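Local coordinates for protein thiamine-monophosphate kinase (Aquifex aeolicus, PDB 1VQV) that catalyses the ATP- and magnesium-dependent phosphorylation of thiamine monophosphate to thiamine diphosphate, the active form of vitamin B1, as a homodimer, at residues I73-L78 and E137-R142; Y201-M206 and T267-R272. All blocks are in the same frame, centred on the assembly; numbering follows the deposited sequence.

Contact 1 of 2, residues I73-L78 and E137-R142; sequences IANGGL and ERFVGR
With CG anti to its carbonyl carbon (chi1 -72°), N75 lies side by side with F139, whose CG is anti to the backbone N (chi1 180°). The two side chains point the same way, amide and ring planes 22° apart, and N75 OD1 approaches the ring obliquely, 3.7 Å from F139 CE1. The backbones are joined by one weak hydrogen bond, V140 N to N75 O at 3.3 Å, and N75 CA approaches V140 O at 3.3 Å in a CA-H...O contact. The amide of N75 suits this junction: its ND2 makes a weak hydrogen bond to D27, a magnesium ligand, which is consistent with a second-shell place for N75. A Schellman motif ends helix 57-73 here, G76 N bonding I73 O at 3.0 Å, before the chain enters strand 77-88 of the PurM-like N-terminal domain. G76 is the C-prime residue, with a positive phi that glycine adopts readily. V140 sets its branched, apolar side chain by the turn, CG2 4.0 Å from N75 O. That same methyl lies over one face of the R138 guanidinium, whose NH2 is hydrogen-bonded to A202 O.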
loop_
_atom_site.group_PDB
_atom_site.type_symbol
_atom_site.label_atom_id
_atom_site.label_comp_id
_atom_site.label_asym_id
_atom_site.label_seq_id
_atom_site.Cartn_x
_atom_site.Cartn_y
_atom_site.Cartn_z
ATOM N N ILE B 73 1.055 15.711 -6.045
ATOM C CA ILE B 73 0.939 17.105 -6.439
ATOM C C ILE B 73 2.290 17.801 -6.567
ATOM O O ILE B 73 2.526 18.539 -7.515
ATOM C CB ILE B 73 -0.025 17.848 -5.437
ATOM C CG1 ILE B 73 -1.285 18.244 -6.184
ATOM C CG2 ILE B 73 0.630 19.059 -4.781
ATOM C CD1 ILE B 73 -1.857 17.104 -6.990
ATOM N N ALA B 74 3.180 17.537 -5.616
ATOM C CA ALA B 74 4.510 18.138 -5.605
ATOM C C ALA B 74 5.367 17.721 -6.788
ATOM O O ALA B 74 6.405 18.323 -7.035
ATOM C CB ALA B 74 5.226 17.793 -4.302
ATOM N N ASN B 75 4.937 16.693 -7.512
ATOM C CA ASN B 75 5.683 16.221 -8.671
ATOM C C ASN B 75 4.986 16.581 -9.995
ATOM O O ASN B 75 5.367 16.114 -11.069
ATOM C CB ASN B 75 5.938 14.703 -8.562
ATOM C CG ASN B 75 6.972 14.354 -7.483
ATOM O OD1 ASN B 75 8.100 14.843 -7.504
ATOM N ND2 ASN B 75 6.589 13.503 -6.547
ATOM N N GLY B 76 3.969 17.426 -9.909
ATOM C CA GLY B 76 3.264 17.865 -11.096
ATOM C C GLY B 76 2.284 16.859 -11.642
ATOM O O GLY B 76 1.963 16.873 -12.833
ATOM N N GLY B 77 1.795 15.986 -10.772
ATOM C CA GLY B 77 0.855 14.980 -11.216
ATOM C C GLY B 77 -0.493 15.124 -10.562
ATOM O O GLY B 77 -0.627 15.819 -9.565
ATOM N N LEU B 78 -1.495 14.474 -11.140
ATOM C CA LEU B 78 -2.843 14.505 -10.592
ATOM C C LEU B 78 -3.205 13.125 -10.020
ATOM O O LEU B 78 -2.894 12.097 -10.620
ATOM C CB LEU B 78 -3.849 14.925 -11.674
ATOM C CG LEU B 78 -3.919 16.415 -12.022
ATOM C CD1 LEU B 78 -4.943 16.648 -13.105
ATOM C CD2 LEU B 78 -4.288 17.205 -10.780
ATOM N N GLU B 137 2.205 14.539 -16.994
ATOM C CA GLU B 137 2.660 14.755 -18.352
ATOM C C GLU B 137 4.092 15.252 -18.302
ATOM O O GLU B 137 4.698 15.500 -19.336
ATOM C CB GLU B 137 1.753 15.774 -19.050
ATOM C CG GLU B 137 2.114 16.095 -20.501
ATOM C CD GLU B 137 1.218 17.188 -21.107
ATOM O OE1 GLU B 137 1.649 17.839 -22.108
ATOM O OE2 GLU B 137 0.082 17.386 -20.584
ATOM N N ARG B 138 4.638 15.382 -17.096
ATOM C CA ARG B 138 6.013 15.850 -16.926
ATOM C C ARG B 138 6.457 15.683 -15.484
ATOM O O ARG B 138 5.959 16.380 -14.605
ATOM C CB ARG B 138 6.125 17.331 -17.301
ATOM C CG ARG B 138 7.546 17.860 -17.166
ATOM C CD ARG B 138 7.627 19.375 -16.939
ATOM N NE ARG B 138 8.944 19.715 -16.381
ATOM C CZ ARG B 138 9.185 20.680 -15.496
ATOM N NH1 ARG B 138 8.203 21.454 -15.029
ATOM N NH2 ARG B 138 10.424 20.841 -15.059
ATOM N N PHE B 139 7.392 14.774 -15.234
ATOM C CA PHE B 139 7.868 14.559 -13.872
ATOM C C PHE B 139 8.800 15.667 -13.406
ATOM O O PHE B 139 9.836 15.922 -14.013
ATOM C CB PHE B 139 8.594 13.211 -13.749
ATOM C CG PHE B 139 9.128 12.920 -12.361
ATOM C CD1 PHE B 139 8.282 12.488 -11.344
ATOM C CD2 PHE B 139 10.483 13.079 -12.077
ATOM C CE1 PHE B 139 8.781 12.210 -10.053
ATOM C CE2 PHE B 139 10.996 12.808 -10.794
ATOM C CZ PHE B 139 10.136 12.373 -9.780
ATOM N N VAL B 140 8.416 16.324 -12.320
ATOM C CA VAL B 140 9.216 17.389 -11.735
ATOM C C VAL B 140 9.665 16.865 -10.373
ATOM O O VAL B 140 8.826 16.482 -9.552
ATOM C CB VAL B 140 8.386 18.667 -11.515
ATOM C CG1 VAL B 140 9.296 19.812 -11.127
ATOM C CG2 VAL B 140 7.600 18.997 -12.754
ATOM N N GLY B 141 10.977 16.848 -10.139
ATOM C CA GLY B 141 11.505 16.343 -8.878
ATOM C C GLY B 141 12.488 17.214 -8.115
ATOM O O GLY B 141 12.507 18.430 -8.283
ATOM N N ARG B 142 13.322 16.578 -7.292
ATOM C CA ARG B 142 14.307 17.260 -6.442
ATOM C C ARG B 142 15.653 17.700 -7.052
ATOM O O ARG B 142 16.430 18.403 -6.387
ATOM C CB ARG B 142 14.632 16.383 -5.225
ATOM C CG ARG B 142 13.433 15.848 -4.444
ATOM C CD ARG B 142 13.875 15.006 -3.234
ATOM N NE ARG B 142 12.744 14.335 -2.578
ATOM C CZ ARG B 142 12.829 13.659 -1.430
ATOM N NH1 ARG B 142 13.996 13.554 -0.793
ATOM N NH2 ARG B 142 11.746 13.089 -0.914
#

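Contact 2 of 2, residues Y201-M206 and T267-R272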
loop_
_atom_site.group_PDB
_atom_site.type_symbol
_atom_site.label_atom_id
_atom_site.label_comp_id
_atom_site.label_asym_id
_atom_site.label_seq_id
_atom_site.Cartn_x
_atom_site.Cartn_y
_atom_site.Cartn_z
ATOM N N TYR B 201 6.284 25.224 -14.614
ATOM C CA TYR B 201 7.341 26.180 -14.343
ATOM C C TYR B 201 8.401 25.756 -13.357
ATOM O O TYR B 201 9.469 26.359 -13.294
ATOM C CB TYR B 201 6.726 27.506 -13.881
ATOM C CG TYR B 201 6.076 28.286 -14.999
ATOM C CD1 TYR B 201 4.699 28.499 -15.028
ATOM C CD2 TYR B 201 6.844 28.777 -16.058
ATOM C CE1 TYR B 201 4.109 29.178 -16.092
ATOM C CE2 TYR B 201 6.269 29.451 -17.113
ATOM C CZ TYR B 201 4.910 29.646 -17.131
ATOM O OH TYR B 201 4.339 30.278 -18.200
ATOM N N ALA B 202 8.126 24.720 -12.581
ATOM C CA ALA B 202 9.117 24.293 -11.607
ATOM C C ALA B 202 10.238 23.464 -12.212
ATOM O O ALA B 202 9.984 22.560 -12.997
ATOM C CB ALA B 202 8.443 23.515 -10.488
ATOM N N ASN B 203 11.476 23.798 -11.853
ATOM C CA ASN B 203 12.635 23.046 -12.315
ATOM C C ASN B 203 12.928 22.057 -11.215
ATOM O O ASN B 203 13.416 20.967 -11.464
ATOM C CB ASN B 203 13.867 23.921 -12.486
ATOM C CG ASN B 203 13.658 25.030 -13.448
ATOM O OD1 ASN B 203 13.130 24.834 -14.542
ATOM N ND2 ASN B 203 14.076 26.220 -13.053
ATOM N N ALA B 204 12.646 22.469 -9.986
ATOM C CA ALA B 204 12.826 21.621 -8.818
ATOM C C ALA B 204 11.539 21.775 -7.986
ATOM O O ALA B 204 11.015 22.884 -7.869
ATOM C CB ALA B 204 14.056 22.072 -8.011
ATOM N N SER B 205 11.006 20.674 -7.447
ATOM C CA SER B 205 9.791 20.722 -6.617
ATOM C C SER B 205 9.739 19.568 -5.622
ATOM O O SER B 205 10.381 18.542 -5.814
ATOM C CB SER B 205 8.518 20.688 -7.476
ATOM O OG SER B 205 7.357 20.938 -6.690
HETATM N N MSE B 206 8.958 19.740 -4.560
HETATM C CA MSE B 206 8.818 18.717 -3.528
HETATM C C MSE B 206 7.962 19.203 -2.364
HETATM O O MSE B 206 7.919 20.393 -2.050
HETATM C CB MSE B 206 10.178 18.329 -2.969
HETATM C CG MSE B 206 10.625 19.210 -1.829
HETATM SE SE MSE B 206 12.368 18.664 -1.127
HETATM C CE MSE B 206 13.471 19.803 -2.250
ATOM N N THR B 267 11.385 25.500 -7.282
ATOM C CA THR B 267 12.287 26.525 -7.785
ATOM C C THR B 267 12.087 26.788 -9.262
ATOM O O THR B 267 11.784 25.880 -10.041
ATOM C CB THR B 267 13.774 26.169 -7.613
ATOM O OG1 THR B 267 14.152 25.217 -8.611
ATOM C CG2 THR B 267 14.042 25.610 -6.250
ATOM N N HIS B 268 12.262 28.055 -9.623
ATOM C CA HIS B 268 12.172 28.524 -10.993
ATOM C C HIS B 268 12.507 30.017 -11.070
ATOM O O HIS B 268 12.566 30.701 -10.044
ATOM C CB HIS B 268 10.787 28.211 -11.597
ATOM C CG HIS B 268 9.630 28.879 -10.912
ATOM N ND1 HIS B 268 9.590 30.233 -10.654
ATOM C CD2 HIS B 268 8.412 28.398 -10.561
ATOM C CE1 HIS B 268 8.397 30.556 -10.183
ATOM N NE2 HIS B 268 7.665 29.461 -10.120
ATOM N N PRO B 269 12.783 30.534 -12.284
ATOM C CA PRO B 269 13.107 31.963 -12.407
ATOM C C PRO B 269 12.022 32.879 -11.807
ATOM O O PRO B 269 10.826 32.595 -11.907
ATOM C CB PRO B 269 13.309 32.152 -13.922
ATOM C CG PRO B 269 12.555 31.002 -14.540
ATOM C CD PRO B 269 12.836 29.863 -13.597
ATOM N N LYS B 270 12.457 33.971 -11.180
ATOM C CA LYS B 270 11.541 34.908 -10.526
ATOM C C LYS B 270 10.446 35.458 -11.427
ATOM O O LYS B 270 9.336 35.747 -10.975
ATOM C CB LYS B 270 12.324 36.070 -9.930
ATOM C CG LYS B 270 11.448 37.135 -9.349
ATOM C CD LYS B 270 12.270 38.117 -8.539
ATOM C CE LYS B 270 11.367 39.088 -7.776
ATOM N NZ LYS B 270 12.148 39.764 -6.709
ATOM N N GLU B 271 10.775 35.607 -12.701
ATOM C CA GLU B 271 9.845 36.115 -13.690
ATOM C C GLU B 271 8.507 35.341 -13.714
ATOM O O GLU B 271 7.464 35.889 -14.082
ATOM C CB GLU B 271 10.521 36.076 -15.080
ATOM C CG GLU B 271 11.908 35.351 -15.133
ATOM C CD GLU B 271 12.185 34.662 -16.502
ATOM O OE1 GLU B 271 11.271 33.950 -16.993
ATOM O OE2 GLU B 271 13.302 34.812 -17.079
ATOM N N ARG B 272 8.512 34.087 -13.278
ATOM C CA ARG B 272 7.287 33.287 -13.339
ATOM C C ARG B 272 6.332 33.180 -12.135
ATOM O O ARG B 272 5.804 32.095 -11.864
ATOM C CB ARG B 272 7.636 31.875 -13.822
ATOM C CG ARG B 272 7.735 31.764 -15.316
ATOM C CD ARG B 272 9.168 31.685 -15.836
ATOM N NE ARG B 272 9.149 31.284 -17.243
ATOM C CZ ARG B 272 9.939 30.355 -17.788
ATOM N NH1 ARG B 272 10.845 29.719 -17.040
ATOM N NH2 ARG B 272 9.790 30.031 -19.080
#
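A classic beta bulge joins the edge strand 204-208 to strand 263-268 in the second, seven-stranded mixed sheet of the chain: N203 and A204 both face T267. N203 N donates to T267 O at 2.8 Å, an almost straight bond (174°), while T267 N returns one to A204 O at 2.7 Å. The side chains of A204 and T267 share a face of the sheet, and alanine's small size suits a place beside the threonine hydroxyl, which bonds D149, as does N203 ND2. D149 thus ties together polar groups from both segments. Beyond the bulge, H268 ND1 donates to P269 O at 2.9 Å from above the carbonyl plane, and R272 N reaches that oxygen from the opposite face, so two bonds grip it. H268 NE2 is hydrogen-bonded to H197, which fixes the imidazole at both nitrogens. At the solvent-facing end, the side chains of Y201 and R272 cross at about a right angle. The aliphatic part of the arginine lies over the ring: R272 CB sits over a face of Y201 in a CH-pi contact, 4.3 Å from its centroid, and R272 NE comes within 3.4 Å of Y201 CE2.

Both contacts are partly buried, about 12 Å apart between centres, and they touch each other. Contact 1 joins the end of helix 57-73 to the loop after strand 127-136, beside the magnesium site, and holds by a single weak backbone bond and the packing of N75 against F139 and V140. Contact 2 lies within a sheet, where two shorter backbone bonds at a bulge join the edge strand to its neighbour, and runs out to a more exposed Y201-R272 pair at the surface. Residues 201-206 connect them: besides the bond from R138, S205 OG is probably hydrogen-bonded to A74 O (2.8 Å), while A74 CB packs on the backbone of M206. The N-terminal domain is thereby joined to the edge strand of the second sheet.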